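Local coordinates for genome polyprotein (Chicken sicinivirus JSY, PDB 6QWT) that acts, as the 3Dpol part of the polyprotein, as an RNA-dependent RNA polymerase that probably copies the viral RNA genome, at residues L4-G9 against L277-F282; V53-A58 against Y153-K158. All blocks are in the same frame, centred on the assembly; numbering follows the deposited sequence.

Contact 1. Residues L4-G9 against L277-F282; sequences LACEPG and LSKHVF
Lys279 NZ, at the end of a side chain that Cys6 packs against, draws on several partners. Its charge is met by a salt bridge to Asp150, and the side chain makes a cation-pi contact with Phe152. A water donates to Glu7 O at 2.8 Å and accepts from Lys279 NZ over 3.4 Å, a water-mediated link between the segments, weak on the lysine side. Further back along the lysine chain, sulfur meets methylene: Cys6 SG lies 4.0 Å from Lys279 CE and 4.1 Å from Lys279 CG. The sulfur sits against the CG-CD-CE stretch, closest to the two outer methylenes; Lys279 CD is farther from SG, at 4.6 Å. Cys6 presents SG with chi1 at 176°, trans to its own nitrogen.

The segments are not adjacent strands. In the five-stranded mixed sheet, consistent with the fingers region of picornaviral polymerases, strand 285-290 runs between strand 2-5 and strand 277-282, hydrogen-bonded to both. Cys6 and Lys279 therefore meet over this middle strand, and both side chains rest on Ile288. Near the start of strand 277-282, Leu4 CD1 comes within 4.3 Å of Leu277 CD1, a loose apolar touch between branch ends near the surface.

On the other face of strand 277-282, Ser278 OG and His280 NE2 are 2.6 Å apart in a hydrogen bond whose donor could be either atom. Glu176 binds ND1 of the same ring, so both imidazole nitrogens are engaged. The rings of Tyr287 and Tyr153 meet the imidazole, the former with its plane nearly parallel (about 5°).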
ATOM      1  N   LEU A   4      17.762  -3.537  15.671  1.00 29.98           N
ATOM      2  CA  LEU A   4      18.214  -3.830  17.021  1.00 31.23           C
ATOM      3  C   LEU A   4      17.949  -5.291  17.366  1.00 29.62           C
ATOM      4  O   LEU A   4      17.162  -5.976  16.705  1.00 25.28           O
ATOM      5  CB  LEU A   4      17.513  -2.929  18.049  1.00 28.76           C
ATOM      6  CG  LEU A   4      17.398  -1.443  17.720  1.00 34.40           C
ATOM      7  CD1 LEU A   4      16.500  -0.745  18.731  1.00 30.84           C
ATOM      8  CD2 LEU A   4      18.774  -0.797  17.681  1.00 34.97           C
ATOM      9  N   ALA A   5      18.609  -5.753  18.426  1.00 29.68           N
ATOM     10  CA  ALA A   5      18.404  -7.109  18.911  1.00 30.00           C
ATOM     11  C   ALA A   5      17.025  -7.251  19.544  1.00 31.97           C
ATOM     12  O   ALA A   5      16.437  -6.280  20.027  1.00 32.54           O
ATOM     13  CB  ALA A   5      19.484  -7.485  19.925  1.00 31.87           C
ATOM     14  N   CYS A   6      16.513  -8.479  19.546  1.00 28.89           N
ATOM     15  CA  CYS A   6      15.173  -8.735  20.050  1.00 28.01           C
ATOM     16  C   CYS A   6      15.097 -10.144  20.616  1.00 32.75           C
ATOM     17  O   CYS A   6      15.661 -11.081  20.043  1.00 35.47           O
ATOM     18  CB  CYS A   6      14.126  -8.555  18.946  1.00 24.43           C
ATOM     19  SG  CYS A   6      12.443  -8.959  19.441  1.00 28.77           S
ATOM     20  N   GLU A   7      14.393 -10.284  21.735  1.00 29.85           N
ATOM     21  CA  GLU A   7      14.206 -11.596  22.336  1.00 32.02           C
ATOM     22  C   GLU A   7      13.252 -12.430  21.484  1.00 32.42           C
ATOM     23  O   GLU A   7      12.229 -11.919  21.013  1.00 28.12           O
ATOM     24  CB  GLU A   7      13.655 -11.460  23.755  1.00 31.47           C
ATOM     25  CG  GLU A   7      14.113 -12.542  24.714  1.00 44.93           C
ATOM     26  CD  GLU A   7      15.521 -12.307  25.217  1.00 53.02           C
ATOM     27  OE1 GLU A   7      15.681 -11.650  26.267  1.00 60.15           O
ATOM     28  OE2 GLU A   7      16.474 -12.782  24.563  1.00 53.29           O
ATOM     29  N   PRO A   8      13.555 -13.708  21.262  1.00 32.46           N
ATOM     30  CA  PRO A   8      12.638 -14.556  20.492  1.00 30.17           C
ATOM     31  C   PRO A   8      11.321 -14.760  21.224  1.00 31.96           C
ATOM     32  O   PRO A   8      11.252 -14.718  22.454  1.00 32.25           O
ATOM     33  CB  PRO A   8      13.406 -15.875  20.347  1.00 31.42           C
ATOM     34  CG  PRO A   8      14.403 -15.863  21.462  1.00 36.03           C
ATOM     35  CD  PRO A   8      14.779 -14.425  21.657  1.00 33.08           C
ATOM     36  N   GLY A   9      10.264 -14.980  20.446  1.00 28.85           N
ATOM     37  CA  GLY A   9       8.931 -15.073  21.007  1.00 28.26           C
ATOM     38  C   GLY A   9       8.354 -16.473  21.033  1.00 28.01           C
ATOM     39  O   GLY A   9       7.214 -16.669  21.462  1.00 32.39           O
ATOM     40  N   LEU A 277       8.780   1.339  16.354  1.00 25.33           N
ATOM     41  CA  LEU A 277       9.741   0.535  17.117  1.00 25.01           C
ATOM     42  C   LEU A 277       9.146  -0.870  17.190  1.00 25.13           C
ATOM     43  O   LEU A 277       8.619  -1.286  18.225  1.00 26.37           O
ATOM     44  CB  LEU A 277      10.002   1.129  18.507  1.00 27.29           C
ATOM     45  CG  LEU A 277      11.170   0.533  19.298  1.00 30.55           C
ATOM     46  CD1 LEU A 277      12.467   0.653  18.511  1.00 23.75           C
ATOM     47  CD2 LEU A 277      11.302   1.208  20.655  1.00 29.59           C
ATOM     48  N   SER A 278       9.236  -1.598  16.082  1.00 24.08           N
ATOM     49  CA  SER A 278       8.461  -2.809  15.865  1.00 26.65           C
ATOM     50  C   SER A 278       9.327  -4.056  15.995  1.00 25.69           C
ATOM     51  O   SER A 278      10.532  -4.029  15.731  1.00 25.44           O
ATOM     52  CB  SER A 278       7.811  -2.781  14.479  1.00 25.87           C
ATOM     53  OG  SER A 278       8.800  -2.639  13.472  1.00 22.53           O
ATOM     54  N   LYS A 279       8.692  -5.156  16.391  1.00 24.33           N
ATOM     55  CA  LYS A 279       9.345  -6.453  16.501  1.00 24.64           C
ATOM     56  C   LYS A 279       9.018  -7.300  15.279  1.00 24.02           C
ATOM     57  O   LYS A 279       7.871  -7.334  14.822  1.00 25.60           O
ATOM     58  CB  LYS A 279       8.906  -7.184  17.773  1.00 21.94           C
ATOM     59  CG  LYS A 279       9.280  -6.458  19.052  1.00 29.17           C
ATOM     60  CD  LYS A 279       8.381  -6.853  20.206  1.00 29.32           C
ATOM     61  CE  LYS A 279       8.679  -8.259  20.667  1.00 38.32           C
ATOM     62  NZ  LYS A 279       7.841  -8.663  21.828  1.00 42.78           N
ATOM     63  N   HIS A 280      10.031  -7.989  14.756  1.00 22.75           N
ATOM     64  CA  HIS A 280       9.894  -8.778  13.543  1.00 25.82           C
ATOM     65  C   HIS A 280      10.496 -10.161  13.742  1.00 25.02           C
ATOM     66  O   HIS A 280      11.391 -10.352  14.568  1.00 25.28           O
ATOM     67  CB  HIS A 280      10.581  -8.101  12.349  1.00 26.89           C
ATOM     68  CG  HIS A 280      10.064  -6.730  12.042  1.00 28.33           C
ATOM     69  ND1 HIS A 280       9.354  -6.443  10.896  1.00 27.67           N
ATOM     70  CD2 HIS A 280      10.167  -5.562  12.722  1.00 26.92           C
ATOM     71  CE1 HIS A 280       9.038  -5.160  10.886  1.00 28.14           C
ATOM     72  NE2 HIS A 280       9.517  -4.604  11.983  1.00 27.89           N
ATOM     73  N   VAL A 281       9.998 -11.125  12.971  1.00 25.20           N
ATOM     74  CA  VAL A 281      10.585 -12.459  12.919  1.00 26.74           C
ATOM     75  C   VAL A 281      10.659 -12.894  11.459  1.00 27.16           C
ATOM     76  O   VAL A 281       9.630 -12.999  10.781  1.00 27.07           O
ATOM     77  CB  VAL A 281       9.812 -13.486  13.769  1.00 27.10           C
ATOM     78  CG1 VAL A 281       8.325 -13.538  13.404  1.00 24.50           C
ATOM     79  CG2 VAL A 281      10.465 -14.856  13.662  1.00 24.87           C
ATOM     80  N   PHE A 282      11.873 -13.115  10.968  1.00 25.50           N
ATOM     81  CA  PHE A 282      12.125 -13.557   9.600  1.00 25.57           C
ATOM     82  C   PHE A 282      12.783 -14.929   9.688  1.00 25.99           C
ATOM     83  O   PHE A 282      14.004 -15.031   9.841  1.00 24.92           O
ATOM     84  CB  PHE A 282      13.005 -12.552   8.861  1.00 24.93           C
ATOM     85  CG  PHE A 282      13.371 -12.966   7.461  1.00 24.72           C
ATOM     86  CD1 PHE A 282      12.438 -12.904   6.438  1.00 24.43           C
ATOM     87  CD2 PHE A 282      14.652 -13.398   7.166  1.00 27.30           C
ATOM     88  CE1 PHE A 282      12.775 -13.274   5.149  1.00 24.51           C
ATOM     89  CE2 PHE A 282      14.996 -13.771   5.879  1.00 26.78           C
ATOM     90  CZ  PHE A 282      14.057 -13.708   4.870  1.00 26.50           C
TER
HETATM   91  O   HOH W   1      10.634 -10.326  22.715  1.00 35.05           O

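Contact 2. Residues V53-A58 against Y153-K158. Unlike the reference sequence in segment 53-58: Ala57 (reference Lys), Ala58 (reference Gln).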
ATOM      1  N   VAL A  53      20.331  -9.012  -0.110  1.00 26.44           N
ATOM      2  CA  VAL A  53      19.836  -7.901  -0.919  1.00 29.06           C
ATOM      3  C   VAL A  53      18.499  -7.393  -0.386  1.00 28.14           C
ATOM      4  O   VAL A  53      18.250  -6.183  -0.357  1.00 26.76           O
ATOM      5  CB  VAL A  53      19.734  -8.320  -2.397  1.00 30.41           C
ATOM      6  CG1 VAL A  53      19.175  -7.178  -3.239  1.00 25.92           C
ATOM      7  CG2 VAL A  53      21.098  -8.763  -2.919  1.00 26.98           C
ATOM      8  N   ALA A  54      17.623  -8.303   0.056  1.00 25.49           N
ATOM      9  CA  ALA A  54      16.295  -7.889   0.505  1.00 25.96           C
ATOM     10  C   ALA A  54      16.359  -6.998   1.742  1.00 28.03           C
ATOM     11  O   ALA A  54      15.452  -6.190   1.969  1.00 28.68           O
ATOM     12  CB  ALA A  54      15.421  -9.113   0.784  1.00 22.72           C
ATOM     13  N   PHE A  55      17.407  -7.129   2.552  1.00 29.55           N
ATOM     14  CA  PHE A  55      17.564  -6.325   3.756  1.00 28.32           C
ATOM     15  C   PHE A  55      18.640  -5.256   3.609  1.00 29.39           C
ATOM     16  O   PHE A  55      19.009  -4.624   4.604  1.00 31.00           O
ATOM     17  CB  PHE A  55      17.880  -7.225   4.954  1.00 23.22           C
ATOM     18  CG  PHE A  55      16.693  -7.983   5.477  1.00 25.21           C
ATOM     19  CD1 PHE A  55      16.378  -9.236   4.979  1.00 23.50           C
ATOM     20  CD2 PHE A  55      15.891  -7.441   6.468  1.00 29.03           C
ATOM     21  CE1 PHE A  55      15.285  -9.935   5.456  1.00 22.52           C
ATOM     22  CE2 PHE A  55      14.794  -8.135   6.953  1.00 29.54           C
ATOM     23  CZ  PHE A  55      14.492  -9.383   6.447  1.00 27.43           C
ATOM     24  N   SER A  56      19.143  -5.029   2.392  1.00 29.69           N
ATOM     25  CA  SER A  56      20.285  -4.136   2.219  1.00 32.21           C
ATOM     26  C   SER A  56      19.911  -2.676   2.446  1.00 33.24           C
ATOM     27  O   SER A  56      20.766  -1.879   2.851  1.00 37.45           O
ATOM     28  CB  SER A  56      20.895  -4.320   0.828  1.00 27.91           C
ATOM     29  OG  SER A  56      19.963  -4.006  -0.192  1.00 30.04           O
ATOM     30  N   ALA A  57      18.656  -2.303   2.195  1.00 31.66           N
ATOM     31  CA  ALA A  57      18.229  -0.928   2.414  1.00 36.14           C
ATOM     32  C   ALA A  57      17.827  -0.655   3.857  1.00 36.86           C
ATOM     33  O   ALA A  57      17.603   0.509   4.212  1.00 28.78           O
ATOM     34  CB  ALA A  57      17.068  -0.582   1.483  1.00 33.04           C
ATOM     35  N   ALA A  58      17.717  -1.687   4.687  1.00 33.37           N
ATOM     36  CA  ALA A  58      17.447  -1.498   6.100  1.00 32.52           C
ATOM     37  C   ALA A  58      18.748  -1.239   6.855  1.00 33.27           C
ATOM     38  O   ALA A  58      19.846  -1.526   6.372  1.00 40.14           O
ATOM     39  CB  ALA A  58      16.734  -2.720   6.680  1.00 35.86           C
ATOM     40  N   TYR A 153       5.664  -8.858  14.002  1.00 24.18           N
ATOM     41  CA  TYR A 153       5.371  -8.975  12.580  1.00 22.44           C
ATOM     42  C   TYR A 153       6.094 -10.195  12.022  1.00 28.49           C
ATOM     43  O   TYR A 153       7.276 -10.408  12.311  1.00 26.60           O
ATOM     44  CB  TYR A 153       5.817  -7.720  11.824  1.00 25.39           C
ATOM     45  CG  TYR A 153       4.966  -6.490  12.060  1.00 31.23           C
ATOM     46  CD1 TYR A 153       3.917  -6.165  11.202  1.00 29.48           C
ATOM     47  CD2 TYR A 153       5.218  -5.643  13.134  1.00 26.81           C
ATOM     48  CE1 TYR A 153       3.137  -5.032  11.417  1.00 32.09           C
ATOM     49  CE2 TYR A 153       4.449  -4.515  13.356  1.00 31.83           C
ATOM     50  CZ  TYR A 153       3.412  -4.211  12.497  1.00 37.83           C
ATOM     51  OH  TYR A 153       2.653  -3.086  12.730  1.00 34.66           O
ATOM     52  N   THR A 154       5.389 -11.000  11.230  1.00 26.03           N
ATOM     53  CA  THR A 154       6.024 -12.074  10.475  1.00 29.23           C
ATOM     54  C   THR A 154       6.529 -11.519   9.150  1.00 27.64           C
ATOM     55  O   THR A 154       5.765 -10.910   8.396  1.00 31.79           O
ATOM     56  CB  THR A 154       5.054 -13.228  10.218  1.00 30.70           C
ATOM     57  OG1 THR A 154       3.888 -12.736   9.545  1.00 38.42           O
ATOM     58  CG2 THR A 154       4.641 -13.877  11.525  1.00 26.30           C
ATOM     59  N   THR A 155       7.811 -11.732   8.867  1.00 30.77           N
ATOM     60  CA  THR A 155       8.463 -11.188   7.680  1.00 29.72           C
ATOM     61  C   THR A 155       8.743 -12.304   6.680  1.00 27.72           C
ATOM     62  O   THR A 155       9.299 -13.344   7.045  1.00 26.43           O
ATOM     63  CB  THR A 155       9.770 -10.480   8.050  1.00 25.34           C
ATOM     64  OG1 THR A 155       9.503  -9.452   9.011  1.00 28.60           O
ATOM     65  CG2 THR A 155      10.415  -9.865   6.816  1.00 22.83           C
ATOM     66  N   PHE A 156       8.368 -12.077   5.424  1.00 25.60           N
ATOM     67  CA  PHE A 156       8.613 -13.021   4.345  1.00 24.20           C
ATOM     68  C   PHE A 156       9.140 -12.281   3.124  1.00 25.12           C
ATOM     69  O   PHE A 156       9.027 -11.058   3.012  1.00 24.54           O
ATOM     70  CB  PHE A 156       7.338 -13.792   3.960  1.00 24.83           C
ATOM     71  CG  PHE A 156       6.756 -14.609   5.080  1.00 30.97           C
ATOM     72  CD1 PHE A 156       7.426 -15.721   5.566  1.00 30.27           C
ATOM     73  CD2 PHE A 156       5.533 -14.270   5.640  1.00 30.47           C
ATOM     74  CE1 PHE A 156       6.892 -16.477   6.593  1.00 28.96           C
ATOM     75  CE2 PHE A 156       4.994 -15.023   6.669  1.00 33.57           C
ATOM     76  CZ  PHE A 156       5.674 -16.126   7.145  1.00 32.45           C
ATOM     77  N   LEU A 157       9.731 -13.043   2.210  1.00 25.19           N
ATOM     78  CA  LEU A 157      10.038 -12.533   0.882  1.00 25.35           C
ATOM     79  C   LEU A 157       8.768 -12.549   0.040  1.00 25.16           C
ATOM     80  O   LEU A 157       8.050 -13.556  -0.007  1.00 21.73           O
ATOM     81  CB  LEU A 157      11.133 -13.377   0.232  1.00 24.90           C
ATOM     82  CG  LEU A 157      12.430 -13.481   1.032  1.00 26.43           C
ATOM     83  CD1 LEU A 157      13.399 -14.462   0.385  1.00 20.08           C
ATOM     84  CD2 LEU A 157      13.068 -12.109   1.182  1.00 25.52           C
ATOM     85  N   LYS A 158       8.477 -11.426  -0.606  1.00 29.88           N
ATOM     86  CA  LYS A 158       7.213 -11.284  -1.319  1.00 26.52           C
ATOM     87  C   LYS A 158       7.273 -12.049  -2.633  1.00 22.96           C
ATOM     88  O   LYS A 158       8.057 -11.711  -3.527  1.00 24.16           O
ATOM     89  CB  LYS A 158       6.883  -9.815  -1.561  1.00 30.87           C
ATOM     90  CG  LYS A 158       5.475  -9.617  -2.115  1.00 27.71           C
ATOM     91  CD  LYS A 158       5.107  -8.155  -2.334  1.00 33.18           C
ATOM     92  CE  LYS A 158       3.643  -7.931  -1.959  1.00 39.46           C
ATOM     93  NZ  LYS A 158       3.500  -6.718  -1.112  1.00 45.98           N
TER
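Phe55 and Thr155 extend their side chains toward each other from opposing directions, and the far end of the ring, CZ, stops 4.1 Å from Thr155 CG2. The first bond of the Phe55 side chain does not aim at the strand; chi1 near -75° and the length of the ring bring CZ to it. In Thr155, chi1 (-57°, measured to OG1) sets the hydroxyl beside the backbone N and leaves CG2 anti to it, facing the phenyl group. OG1 of the threonine is hydrogen-bonded to Glu176 and, weakly, to Tyr287 OH.

A second apolar touch lies alongside, where Leu157 brings its CD2 branch to 3.8 Å from Ala54 CB, the methyl that points at the strand. Strand 152-157 belongs to the mixed sheet, and the chain from 53 to 58 passes over it in a position consistent with the N-terminal fingers region of picornaviral polymerases. Leu174 of the neighbouring strand 174-177 touches Phe55, Thr155 and Leu157, joining the two pairs, and Phe282 makes a T-shaped contact with the Phe55 ring.

Behind Phe55, Val53 O accepts from both Ser56 OG, at 2.8 Å, and Ser56 N, at 3.1 Å; the C=O...OG angle is 130°, with the hydroxyl tilted from the carbonyl plane. From Phe55 the chain continues in a type I turn, closed by Ala58 N bonding to Phe55 O at 3.2 Å.

The two contacts have centres 13 Å apart on the same side of the molecule, contact 1 at the surface and contact 2 deeper. Contact 2 is nested within the loop that contact 1 closes: the order along the chain is 4-9, 53-58, 153-158, 277-282. Strands 277-282 and 152-157 are parallel neighbours in one sheet, probably bonded through Lys279 O to Tyr153 N (2.8 Å) and Val281 N to Tyr153 O (2.9 Å). Glu176 binds side chains from both strands. Two separate N-terminal pieces are thus held on the same sheet, consistent with the N-terminal region being tied into the fingers of this polymerase.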